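PDB 6YUB: adenylyltransferase and sulfurtransferase uba4 from Chaetomium thermophilum, which probably adenylates the C-terminal glycine of a ubiquitin-like sulfur-carrier protein and converts it to a thiocarboxylate, serving tRNA thiolation and molybdenum cofactor synthesis. Local coordinates for residues V127-T132 and V216-E221; C131-A136 and S154-Q159; I141-V146 and P298-F303. All coordinates share one frame; numbering follows the deposited sequence.

Contact 1: V127-T132 and V216-E221; sequences VILDCT and VAQAGE
Q218 of helix 208-228 is the residue that reaches strand 127-130, and it meets L129 first. L129 CD2 lies 4.0 Å from Q218 O and 4.1 Å from Q218 CB, resting against the root of the glutamine while the rest of that chain runs past it the opposite way. Extended beyond CG (chi2 -178°), Q218 carries its amide to the end of the strand, with NE2 4.0 Å from L129 CB. There Q218 NE2 donates to D130 O at 3.1 Å. The bond is bent, with an N-H...O angle of 137°, and the donor stands well above the carbonyl plane, 68° out of it. The same nitrogen also donates to V153 O, so one buried amide nitrogen bridges the backbones of two adjacent parallel strands, at D130 and V153. Beside it, C131 SG is 3.5 Å from Q218 OE1, a buried oxygen for which the model gives no clear partner.

This is the layered arrangement of the Rossmann-like ThiF fold: L129 faces helix 208-228, while I128 and D130 turn to helix 135-148 on the other side of the sheet. D130 OD1 closes an Asx turn by accepting from T132 N at 3.2 Å, and T132 OG1 donates to its syn lone pair at 2.7 Å.

One residue further along the helix, A219 turns from the strand and packs on Y52 and L53 of helix 46-56. G220 O accepts a hydrogen bond from an aromatic side chain of another protein chain, and E221 forms a salt bridge with K224.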
# COMPACT_ATOMS: atom_id res chain seq x y z
N VAL B 127 -3.45 23.09 5.35
CA VAL B 127 -2.67 22.01 4.79
C VAL B 127 -3.15 21.76 3.37
O VAL B 127 -4.36 21.72 3.11
CB VAL B 127 -2.77 20.72 5.63
CG1 VAL B 127 -2.04 19.58 4.94
CG2 VAL B 127 -2.23 20.96 7.02
N ILE B 128 -2.21 21.58 2.45
CA ILE B 128 -2.52 21.40 1.03
C ILE B 128 -2.21 19.96 0.65
O ILE B 128 -1.14 19.45 0.96
CB ILE B 128 -1.72 22.37 0.14
CG1 ILE B 128 -1.80 23.80 0.69
CG2 ILE B 128 -2.23 22.31 -1.28
CD1 ILE B 128 -3.19 24.32 0.87
N LEU B 129 -3.16 19.31 -0.02
CA LEU B 129 -2.95 17.98 -0.59
C LEU B 129 -3.05 18.10 -2.11
O LEU B 129 -4.07 18.54 -2.64
CB LEU B 129 -3.97 16.99 -0.05
CG LEU B 129 -3.66 16.35 1.31
CD1 LEU B 129 -3.57 17.41 2.39
CD2 LEU B 129 -4.73 15.31 1.67
N ASP B 130 -1.98 17.72 -2.80
CA ASP B 130 -1.97 17.68 -4.26
C ASP B 130 -2.44 16.29 -4.70
O ASP B 130 -1.70 15.31 -4.56
CB ASP B 130 -0.59 17.99 -4.82
CG ASP B 130 -0.39 17.44 -6.22
OD1 ASP B 130 -1.17 17.81 -7.12
OD2 ASP B 130 0.53 16.62 -6.41
N CYS B 131 -3.67 16.21 -5.21
CA CYS B 131 -4.22 14.99 -5.77
C CYS B 131 -4.46 15.10 -7.27
O CYS B 131 -5.29 14.37 -7.83
CB CYS B 131 -5.52 14.61 -5.05
SG CYS B 131 -5.39 14.48 -3.24
N THR B 132 -3.74 16.01 -7.95
CA THR B 132 -3.99 16.27 -9.36
C THR B 132 -3.49 15.14 -10.25
O THR B 132 -4.10 14.86 -11.30
CB THR B 132 -3.32 17.58 -9.78
OG1 THR B 132 -1.89 17.44 -9.65
CG2 THR B 132 -3.79 18.73 -8.91
N VAL B 216 -5.28 7.23 0.67
CA VAL B 216 -5.46 6.97 2.10
C VAL B 216 -4.23 7.43 2.87
O VAL B 216 -4.35 8.08 3.92
CB VAL B 216 -5.75 5.48 2.33
CG1 VAL B 216 -5.70 5.15 3.82
CG2 VAL B 216 -7.11 5.11 1.75
N ALA B 217 -3.04 7.13 2.36
CA ALA B 217 -1.81 7.58 3.01
C ALA B 217 -1.76 9.10 3.11
O ALA B 217 -1.31 9.65 4.12
CB ALA B 217 -0.59 7.05 2.24
N GLN B 218 -2.24 9.80 2.07
CA GLN B 218 -2.27 11.26 2.12
C GLN B 218 -3.12 11.76 3.27
O GLN B 218 -2.73 12.71 3.97
CB GLN B 218 -2.81 11.82 0.81
CG GLN B 218 -1.78 12.06 -0.26
CD GLN B 218 -2.41 12.67 -1.50
OE1 GLN B 218 -3.16 12.00 -2.22
NE2 GLN B 218 -2.11 13.93 -1.76
N ALA B 219 -4.30 11.16 3.47
CA ALA B 219 -5.15 11.56 4.59
C ALA B 219 -4.46 11.28 5.92
O ALA B 219 -4.49 12.11 6.83
CB ALA B 219 -6.50 10.84 4.50
N GLY B 220 -3.83 10.11 6.04
CA GLY B 220 -3.13 9.79 7.27
C GLY B 220 -2.07 10.82 7.62
O GLY B 220 -1.85 11.12 8.80
N GLU B 221 -1.41 11.39 6.60
CA GLU B 221 -0.38 12.38 6.86
C GLU B 221 -0.99 13.71 7.27
O GLU B 221 -0.51 14.35 8.22
CB GLU B 221 0.52 12.54 5.64
CG GLU B 221 1.38 11.33 5.35
CD GLU B 221 2.17 10.89 6.57
OE1 GLU B 221 3.02 11.68 7.05
OE2 GLU B 221 1.94 9.76 7.06

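Contact 2: C131-A136 and S154-Q159; sequences CTDNPA and SAASVQ
D133 presents both carboxylate oxygens to S157 at the end of strand 152-158. The stronger bond runs from S157 N to D133 OD1, 2.8 Å long and nearly straight at 160°, entering on the syn side but 27° out of the carboxylate plane. S157 OG donates to the syn lone pair of D133 OD2 at 3.2 Å. The serine hydroxyl sits beside its own backbone N (chi1 -63°), which brings both donors to bear on the same carboxylate.

Two waters extend the join. One lies 2.6 Å from D133 OD1 and 2.8 Å from S157 O, although it cannot serve every acceptor around it. The other accepts from D133 N at 2.6 Å and donates to A155 O at 2.7 Å, linking loop backbone to strand backbone. Behind D133, N134 caps helix 135-148 through a weak bond from A136 N to N134 OD1.

Packing is slight: S157 CB lies 3.4 Å from D133 OD1, and S157 also touches I206 and V211. The contact joins the first loop and second strand of a beta-alpha-beta crossover.

Replacing D133 with an alanine would probably leave S157 N without its acceptor and the serine hydroxyl free to turn. D133 and N134 are predicted to bind ATP, with R76 close by; the paired bonds to S157 hold this carboxylate in a defined orientation beside the presumed nucleotide pocket.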
# COMPACT_ATOMS: atom_id res chain seq x y z
N CYS B 131 -3.67 16.21 -5.21
CA CYS B 131 -4.22 14.99 -5.77
C CYS B 131 -4.46 15.10 -7.27
O CYS B 131 -5.29 14.37 -7.83
CB CYS B 131 -5.52 14.61 -5.05
SG CYS B 131 -5.39 14.48 -3.24
N THR B 132 -3.74 16.01 -7.95
CA THR B 132 -3.99 16.27 -9.36
C THR B 132 -3.49 15.14 -10.25
O THR B 132 -4.10 14.86 -11.30
CB THR B 132 -3.32 17.58 -9.78
OG1 THR B 132 -1.89 17.44 -9.65
CG2 THR B 132 -3.79 18.73 -8.91
N ASP B 133 -2.40 14.48 -9.86
CA ASP B 133 -1.78 13.45 -10.70
C ASP B 133 -1.28 14.04 -12.01
O ASP B 133 -1.20 13.34 -13.03
CB ASP B 133 -2.74 12.29 -10.96
CG ASP B 133 -2.10 10.93 -10.73
OD1 ASP B 133 -0.88 10.80 -10.95
OD2 ASP B 133 -2.83 10.00 -10.33
N ASN B 134 -0.94 15.32 -12.00
CA ASN B 134 -0.43 16.03 -13.17
C ASN B 134 0.96 16.57 -12.86
O ASN B 134 1.10 17.42 -11.96
CB ASN B 134 -1.37 17.17 -13.57
CG ASN B 134 -0.92 17.90 -14.83
OD1 ASN B 134 0.27 18.03 -15.10
ND2 ASN B 134 -1.89 18.38 -15.61
N PRO B 135 2.01 16.12 -13.55
CA PRO B 135 3.36 16.59 -13.18
C PRO B 135 3.53 18.11 -13.24
O PRO B 135 4.14 18.69 -12.34
CB PRO B 135 4.28 15.88 -14.19
CG PRO B 135 3.38 15.31 -15.25
CD PRO B 135 2.04 15.09 -14.60
N ALA B 136 3.01 18.76 -14.28
CA ALA B 136 3.14 20.21 -14.37
C ALA B 136 2.47 20.91 -13.20
O ALA B 136 3.05 21.80 -12.57
CB ALA B 136 2.55 20.71 -15.70
N SER B 154 1.91 15.66 -1.21
CA SER B 154 1.78 15.41 -2.64
C SER B 154 1.94 13.93 -2.94
O SER B 154 2.83 13.26 -2.40
CB SER B 154 2.83 16.22 -3.43
OG SER B 154 2.97 15.74 -4.75
N ALA B 155 1.07 13.42 -3.81
CA ALA B 155 1.10 12.03 -4.25
C ALA B 155 0.94 11.99 -5.76
O ALA B 155 0.50 12.96 -6.38
CB ALA B 155 0.01 11.19 -3.57
N ALA B 156 1.28 10.84 -6.35
CA ALA B 156 1.26 10.74 -7.80
C ALA B 156 1.22 9.28 -8.23
O ALA B 156 1.54 8.38 -7.45
CB ALA B 156 2.49 11.43 -8.42
N SER B 157 0.82 9.08 -9.48
CA SER B 157 0.97 7.81 -10.17
C SER B 157 2.13 7.94 -11.16
O SER B 157 2.21 8.93 -11.89
CB SER B 157 -0.31 7.42 -10.92
OG SER B 157 -1.38 7.22 -10.02
N VAL B 158 3.03 6.96 -11.16
CA VAL B 158 4.18 6.96 -12.05
C VAL B 158 4.45 5.53 -12.47
O VAL B 158 4.85 4.70 -11.64
CB VAL B 158 5.43 7.58 -11.39
CG1 VAL B 158 6.60 7.54 -12.36
CG2 VAL B 158 5.15 9.00 -10.94
N GLN B 159 4.24 5.23 -13.75
CA GLN B 159 4.48 3.89 -14.29
C GLN B 159 3.56 2.93 -13.54
O GLN B 159 2.35 3.19 -13.44
CB GLN B 159 5.97 3.58 -14.22
O HOH W 1 1.38 11.59 -11.90
O HOH W 2 -0.71 14.74 -7.94

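Contact 3: I141-V146 and P298-F303; sequences ISDVCV and PNYVQF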
# COMPACT_ATOMS: atom_id res chain seq x y z
N ILE B 141 1.88 23.79 -7.71
CA ILE B 141 1.41 23.76 -6.33
C ILE B 141 2.57 23.88 -5.36
O ILE B 141 2.52 24.65 -4.39
CB ILE B 141 0.58 22.48 -6.09
CG1 ILE B 141 -0.70 22.52 -6.92
CG2 ILE B 141 0.25 22.32 -4.62
CD1 ILE B 141 -1.35 21.16 -7.13
N SER B 142 3.66 23.14 -5.61
CA SER B 142 4.84 23.28 -4.76
C SER B 142 5.31 24.73 -4.70
O SER B 142 5.51 25.28 -3.61
CB SER B 142 5.96 22.37 -5.29
OG SER B 142 6.99 22.22 -4.33
N ASP B 143 5.49 25.36 -5.86
CA ASP B 143 5.92 26.75 -5.89
C ASP B 143 5.03 27.63 -5.03
O ASP B 143 5.51 28.37 -4.17
CB ASP B 143 5.96 27.24 -7.34
CG ASP B 143 7.07 26.59 -8.15
OD1 ASP B 143 7.91 25.88 -7.55
OD2 ASP B 143 7.10 26.78 -9.38
N VAL B 144 3.71 27.54 -5.24
CA VAL B 144 2.78 28.41 -4.52
C VAL B 144 2.82 28.11 -3.02
O VAL B 144 2.77 29.02 -2.19
CB VAL B 144 1.36 28.25 -5.09
CG1 VAL B 144 0.34 28.97 -4.22
CG2 VAL B 144 1.31 28.76 -6.52
N CYS B 145 2.91 26.83 -2.65
CA CYS B 145 3.02 26.48 -1.24
C CYS B 145 4.27 27.09 -0.61
O CYS B 145 4.23 27.58 0.52
CB CYS B 145 3.03 24.96 -1.08
SG CYS B 145 1.39 24.22 -1.31
N VAL B 146 5.39 27.07 -1.34
CA VAL B 146 6.60 27.70 -0.83
C VAL B 146 6.38 29.19 -0.63
O VAL B 146 6.76 29.75 0.41
CB VAL B 146 7.78 27.43 -1.79
CG1 VAL B 146 8.90 28.42 -1.54
CG2 VAL B 146 8.26 26.00 -1.62
N PRO B 298 7.51 31.40 -13.96
CA PRO B 298 7.88 30.46 -15.02
C PRO B 298 6.68 29.91 -15.79
O PRO B 298 5.54 30.17 -15.44
CB PRO B 298 8.58 29.33 -14.25
CG PRO B 298 7.92 29.34 -12.91
CD PRO B 298 7.58 30.79 -12.62
N ASN B 299 6.97 29.15 -16.85
CA ASN B 299 5.94 28.51 -17.65
C ASN B 299 5.90 27.03 -17.29
O ASN B 299 6.93 26.34 -17.35
CB ASN B 299 6.23 28.69 -19.14
CG ASN B 299 4.98 28.53 -19.99
OD1 ASN B 299 4.12 29.42 -20.02
ND2 ASN B 299 4.88 27.41 -20.70
N TYR B 300 4.72 26.54 -16.92
CA TYR B 300 4.55 25.15 -16.49
C TYR B 300 4.19 24.32 -17.71
O TYR B 300 3.02 24.08 -18.01
CB TYR B 300 3.51 25.07 -15.38
CG TYR B 300 3.92 25.84 -14.15
CD1 TYR B 300 4.71 25.26 -13.18
CD2 TYR B 300 3.54 27.17 -13.99
CE1 TYR B 300 5.11 25.97 -12.06
CE2 TYR B 300 3.93 27.89 -12.87
CZ TYR B 300 4.71 27.28 -11.91
OH TYR B 300 5.11 27.99 -10.80
N VAL B 301 5.22 23.88 -18.43
CA VAL B 301 5.03 23.12 -19.66
C VAL B 301 4.51 21.73 -19.34
O VAL B 301 4.95 21.09 -18.37
CB VAL B 301 6.34 23.06 -20.45
CG1 VAL B 301 7.49 22.59 -19.56
CG2 VAL B 301 6.20 22.14 -21.66
N GLN B 302 3.56 21.26 -20.14
CA GLN B 302 3.04 19.91 -19.98
C GLN B 302 4.17 18.89 -20.12
O GLN B 302 4.86 18.86 -21.14
CB GLN B 302 1.95 19.64 -21.01
N PHE B 303 4.35 18.08 -19.09
CA PHE B 303 5.44 17.11 -19.07
C PHE B 303 4.95 15.73 -19.47
O PHE B 303 5.75 14.86 -19.84
CB PHE B 303 6.08 17.05 -17.67
CG PHE B 303 6.62 18.37 -17.20
CD1 PHE B 303 7.70 18.96 -17.83
CD2 PHE B 303 6.05 19.02 -16.12
CE1 PHE B 303 8.20 20.17 -17.40
CE2 PHE B 303 6.54 20.23 -15.68
CZ PHE B 303 7.62 20.81 -16.32
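D143 OD2 is gripped by two groups: Y300 OH donates to it at 2.7 Å, and R186 NH2 forms a salt bridge with it. The tyrosine proton is aimed at the anti lone pair, away from the other carboxylate oxygen. D143 OD2 lies at the edge of the ring and in its plane, 3.4 Å from Y300 CE1. Ring and carboxylate planes are turned 50° apart, and the two side chains approach from opposite directions. D143 is buried, and the two donors would be expected to stabilise its negative charge.

D143 belongs to helix 135-148, which covers one face of the Rossmann-like sheet, and Y300 to the irregular C-terminal tail of this adenylyltransferase part of the protein. The tail has come back across more than 150 residues to lie along the helix. Y300 is the centre of an inverse gamma turn, and its CG stands beside the backbone N (chi1 -62°), which directs the ring to the helix, where it also touches Y139 and L140.

P298, preceded by a cis peptide bond, makes a looser approach, with CG 4.4 Å from D143 OD2. I293 touches D143, P298 and Y300 alike. The zinc site of C184, C187, C279 and C282 adjoins: the ion is about 7 Å from the D143 side chain, S142 OG is hydrogen-bonded to Y185 N, and V146 packs on C184.

In the fold
Contacts 1 and 2 share C131 and T132, with centres about 12 Å apart; the centre of contact 3 is about 18 Å from that of contact 1 and about 13 Å from that of contact 2. All three are built on strand 127-130, helix 135-148 and strand 152-158, two neighbouring parallel strands with their connecting helix. Along the chain contacts 1 and 2 start from the same stretch; contact 2 closes first at 154-159, contact 1 at 216-221 and contact 3 last at 298-303, its segments alternating with those of the other two. A single crossover thus links the core at contact 1, the predicted ATP site at contact 2 and the zinc side at contact 3.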